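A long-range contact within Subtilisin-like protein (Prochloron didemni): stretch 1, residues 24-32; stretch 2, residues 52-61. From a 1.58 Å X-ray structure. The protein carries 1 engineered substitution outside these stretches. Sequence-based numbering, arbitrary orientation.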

# COMPACT_ATOMS: atom_id res chain seq x y z
N PRO A 24 -15.02 2.58 -14.77
CA PRO A 24 -15.57 3.91 -14.52
C PRO A 24 -15.03 4.61 -13.29
O PRO A 24 -15.02 5.85 -13.25
CB PRO A 24 -17.07 3.66 -14.35
CG PRO A 24 -17.33 2.40 -15.08
CD PRO A 24 -16.09 1.58 -14.94
N CYS A 25 -14.60 3.86 -12.28
CA CYS A 25 -14.08 4.51 -11.08
C CYS A 25 -12.78 5.27 -11.35
O CYS A 25 -12.43 6.13 -10.56
CB CYS A 25 -13.90 3.55 -9.90
SG CYS A 25 -12.42 2.53 -9.96
N PHE A 26 -12.07 4.97 -12.44
CA PHE A 26 -10.82 5.66 -12.74
C PHE A 26 -10.95 6.85 -13.68
O PHE A 26 -9.94 7.46 -14.03
CB PHE A 26 -9.78 4.69 -13.30
CG PHE A 26 -9.41 3.58 -12.36
CD1 PHE A 26 -8.81 3.86 -11.14
CD2 PHE A 26 -9.65 2.26 -12.71
CE1 PHE A 26 -8.46 2.84 -10.28
CE2 PHE A 26 -9.29 1.23 -11.84
CZ PHE A 26 -8.69 1.53 -10.63
N GLN A 27 -12.17 7.19 -14.08
CA GLN A 27 -12.38 8.31 -14.99
C GLN A 27 -12.09 9.59 -14.23
O GLN A 27 -12.79 9.93 -13.27
CB GLN A 27 -13.80 8.29 -15.55
CG GLN A 27 -14.12 9.45 -16.49
CD GLN A 27 -13.25 9.47 -17.74
OE1 GLN A 27 -13.27 8.54 -18.55
NE2 GLN A 27 -12.52 10.57 -17.94
N GLY A 28 -11.04 10.29 -14.63
CA GLY A 28 -10.59 11.45 -13.90
C GLY A 28 -9.28 11.24 -13.18
O GLY A 28 -8.64 12.20 -12.77
N ALA A 29 -8.87 9.98 -13.00
CA ALA A 29 -7.59 9.69 -12.34
C ALA A 29 -6.42 9.96 -13.29
O ALA A 29 -6.57 9.83 -14.52
CB ALA A 29 -7.55 8.25 -11.86
N ASP A 30 -5.28 10.36 -12.74
CA ASP A 30 -4.04 10.51 -13.49
C ASP A 30 -3.18 9.27 -13.25
O ASP A 30 -2.46 9.20 -12.26
CB ASP A 30 -3.28 11.78 -13.09
CG ASP A 30 -2.05 12.03 -13.97
OD1 ASP A 30 -1.63 11.11 -14.70
OD2 ASP A 30 -1.50 13.15 -13.94
N LEU A 31 -3.27 8.30 -14.15
CA LEU A 31 -2.57 7.02 -14.02
C LEU A 31 -1.62 6.82 -15.20
O LEU A 31 -1.98 7.10 -16.34
CB LEU A 31 -3.56 5.87 -13.99
CG LEU A 31 -4.59 5.94 -12.87
CD1 LEU A 31 -5.52 4.74 -12.94
CD2 LEU A 31 -3.90 6.02 -11.52
N THR A 32 -0.42 6.35 -14.91
CA THR A 32 0.54 6.00 -15.95
C THR A 32 0.94 4.56 -15.74
O THR A 32 1.30 4.18 -14.64
CB THR A 32 1.80 6.88 -15.90
OG1 THR A 32 1.43 8.26 -15.97
CG2 THR A 32 2.73 6.54 -17.07
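Stretch 2 (52-61) GTHVASIIFG

Stretch 2 is helical from Gly52 to Phe60, in a helix that begins earlier in the chain, and Gly61 is the first residue to leave helical backbone angles (phi/psi -55/142°). The helix meets stretch 1 through Thr53, Ala56, Ser57 and Phe60, and Gly61 adds to the contact. Stretch 1 passes from a short 3-10 segment, Pro24 to Phe26, through a type II turn from Phe26 to Ala29 into an extended strand. The helix runs roughly crosswise to this overall course, its C-terminal end arriving at Cys25 and Ala29. The closest CA pair is at the end of the helix, Cys25 CA and Gly61 CA, 4.8 Å apart. No hydrogen bond links the two stretches; together they bury 336 Å², and side chains of stretch 1 pack on both the backbone and the side chains of the helix.

Phe26 contributes the largest covered area. Its CA-to-CB bond points sideways, but chi1 of -61° (m) and chi2 of -63° bring the end of the ring up to the helix, where it spans two turns. The ring edge meets the backbone at Thr53 and Ala56, with Phe26 CZ 3.9 Å from Thr53 O and Phe26 CE1 3.9 Å from Ala56 C. Phe26 CE1 also lies 3.7 Å from Ser57 CA. The small side chain of Ala56 points toward stretch 1 and leaves the ring close to the helix backbone, with Phe26 CZ 4.0 Å from Ala56 CB. Thr53, in the m rotamer, places CG2 4.2 Å from Phe26 CE2.

Cys25 points toward the helix, and its p rotamer (chi1 80°) places SG 3.8 Å from Ser57 CB. Ser57 is itself in the p rotamer (chi1 71°), which folds its hydroxyl back onto the preceding turn: OG donates a 2.7 Å hydrogen bond to His54 O. The hydroxyl of Ser57 is thus bonded within the helix, and also elsewhere in the structure, while its CB packs against the sulfur. Beside this pair, the backbones make a CA-H...O contact, with Gly61 CA 3.4 Å from Cys25 O. Gly61 N still donates to Ser57 O (2.9 Å), closing the last helical turn, and a CB on Gly61 would clash with that same Ser57 O.

Phe60 points toward stretch 1, and its m rotamer (chi1 -62°, chi2 -71°) presents one ring face to Leu31. Leu31 starts sideways, but its extended mt conformation (chi1 -58°, chi2 180°) carries CD2 over that face, 4.0 Å from the Phe60 ring centroid and 19° off the ring normal, a CH-pi contact. Ala29, the last residue of the turn, also points toward the helix, its CB lying 3.9 Å from Phe60 O and 4.5 Å from Phe60 CB. The turn itself is closed by the 2.9 Å hydrogen bond from Ala29 N to Phe26 O; Gly28 adopts phi/psi of 110/-17°, at which a CB would be jammed against the carbonyl O of Gln27.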

# COMPACT_ATOMS: atom_id res chain seq x y z
N GLY A 52 -5.22 -6.45 -8.68
CA GLY A 52 -4.62 -5.15 -8.96
C GLY A 52 -5.64 -4.05 -9.18
O GLY A 52 -5.46 -2.93 -8.71
N THR A 53 -6.73 -4.36 -9.89
CA THR A 53 -7.77 -3.37 -10.13
C THR A 53 -8.43 -2.95 -8.82
O THR A 53 -8.69 -1.76 -8.58
CB THR A 53 -8.82 -3.91 -11.11
OG1 THR A 53 -8.17 -4.27 -12.35
CG2 THR A 53 -9.94 -2.90 -11.38
N HIS A 54 -8.66 -3.92 -7.93
CA HIS A 54 -9.26 -3.64 -6.64
C HIS A 54 -8.33 -2.77 -5.81
O HIS A 54 -8.74 -1.72 -5.31
CB HIS A 54 -9.55 -4.95 -5.93
CG HIS A 54 -10.50 -4.82 -4.77
ND1 HIS A 54 -10.12 -4.29 -3.58
CD2 HIS A 54 -11.84 -5.16 -4.65
CE1 HIS A 54 -11.16 -4.32 -2.74
NE2 HIS A 54 -12.21 -4.84 -3.38
N VAL A 55 -7.07 -3.19 -5.68
CA VAL A 55 -6.07 -2.43 -4.89
C VAL A 55 -5.92 -0.98 -5.42
O VAL A 55 -5.94 -0.02 -4.64
CB VAL A 55 -4.71 -3.17 -4.87
CG1 VAL A 55 -3.56 -2.28 -4.38
CG2 VAL A 55 -4.80 -4.42 -4.02
N ALA A 56 -5.81 -0.83 -6.73
CA ALA A 56 -5.63 0.50 -7.31
C ALA A 56 -6.85 1.36 -7.03
O ALA A 56 -6.70 2.56 -6.72
CB ALA A 56 -5.36 0.43 -8.81
N SER A 57 -8.04 0.77 -7.07
CA SER A 57 -9.27 1.55 -6.91
C SER A 57 -9.41 2.12 -5.50
O SER A 57 -10.00 3.19 -5.31
CB SER A 57 -10.49 0.72 -7.30
OG SER A 57 -10.79 -0.31 -6.37
N ILE A 58 -8.87 1.43 -4.51
CA ILE A 58 -8.94 1.90 -3.12
C ILE A 58 -8.26 3.25 -2.96
O ILE A 58 -8.70 4.09 -2.17
CB ILE A 58 -8.36 0.83 -2.15
CG1 ILE A 58 -9.31 -0.36 -2.07
CG2 ILE A 58 -8.14 1.41 -0.76
CD1 ILE A 58 -8.64 -1.61 -1.50
N ILE A 59 -7.18 3.45 -3.72
CA ILE A 59 -6.43 4.71 -3.67
C ILE A 59 -6.95 5.70 -4.70
O ILE A 59 -7.17 6.87 -4.38
CB ILE A 59 -4.91 4.45 -3.90
CG1 ILE A 59 -4.41 3.45 -2.85
CG2 ILE A 59 -4.12 5.76 -3.87
CD1 ILE A 59 -2.99 2.97 -3.08
N PHE A 60 -7.14 5.26 -5.95
CA PHE A 60 -7.36 6.19 -7.06
C PHE A 60 -8.79 6.27 -7.59
O PHE A 60 -9.04 7.05 -8.51
CB PHE A 60 -6.41 5.86 -8.22
CG PHE A 60 -4.97 6.02 -7.85
CD1 PHE A 60 -4.43 7.30 -7.65
CD2 PHE A 60 -4.15 4.91 -7.71
CE1 PHE A 60 -3.10 7.46 -7.30
CE2 PHE A 60 -2.81 5.08 -7.36
CZ PHE A 60 -2.31 6.34 -7.15
N GLY A 61 -9.71 5.49 -7.05
CA GLY A 61 -11.11 5.63 -7.43
C GLY A 61 -11.57 7.07 -7.24
O GLY A 61 -11.20 7.73 -6.26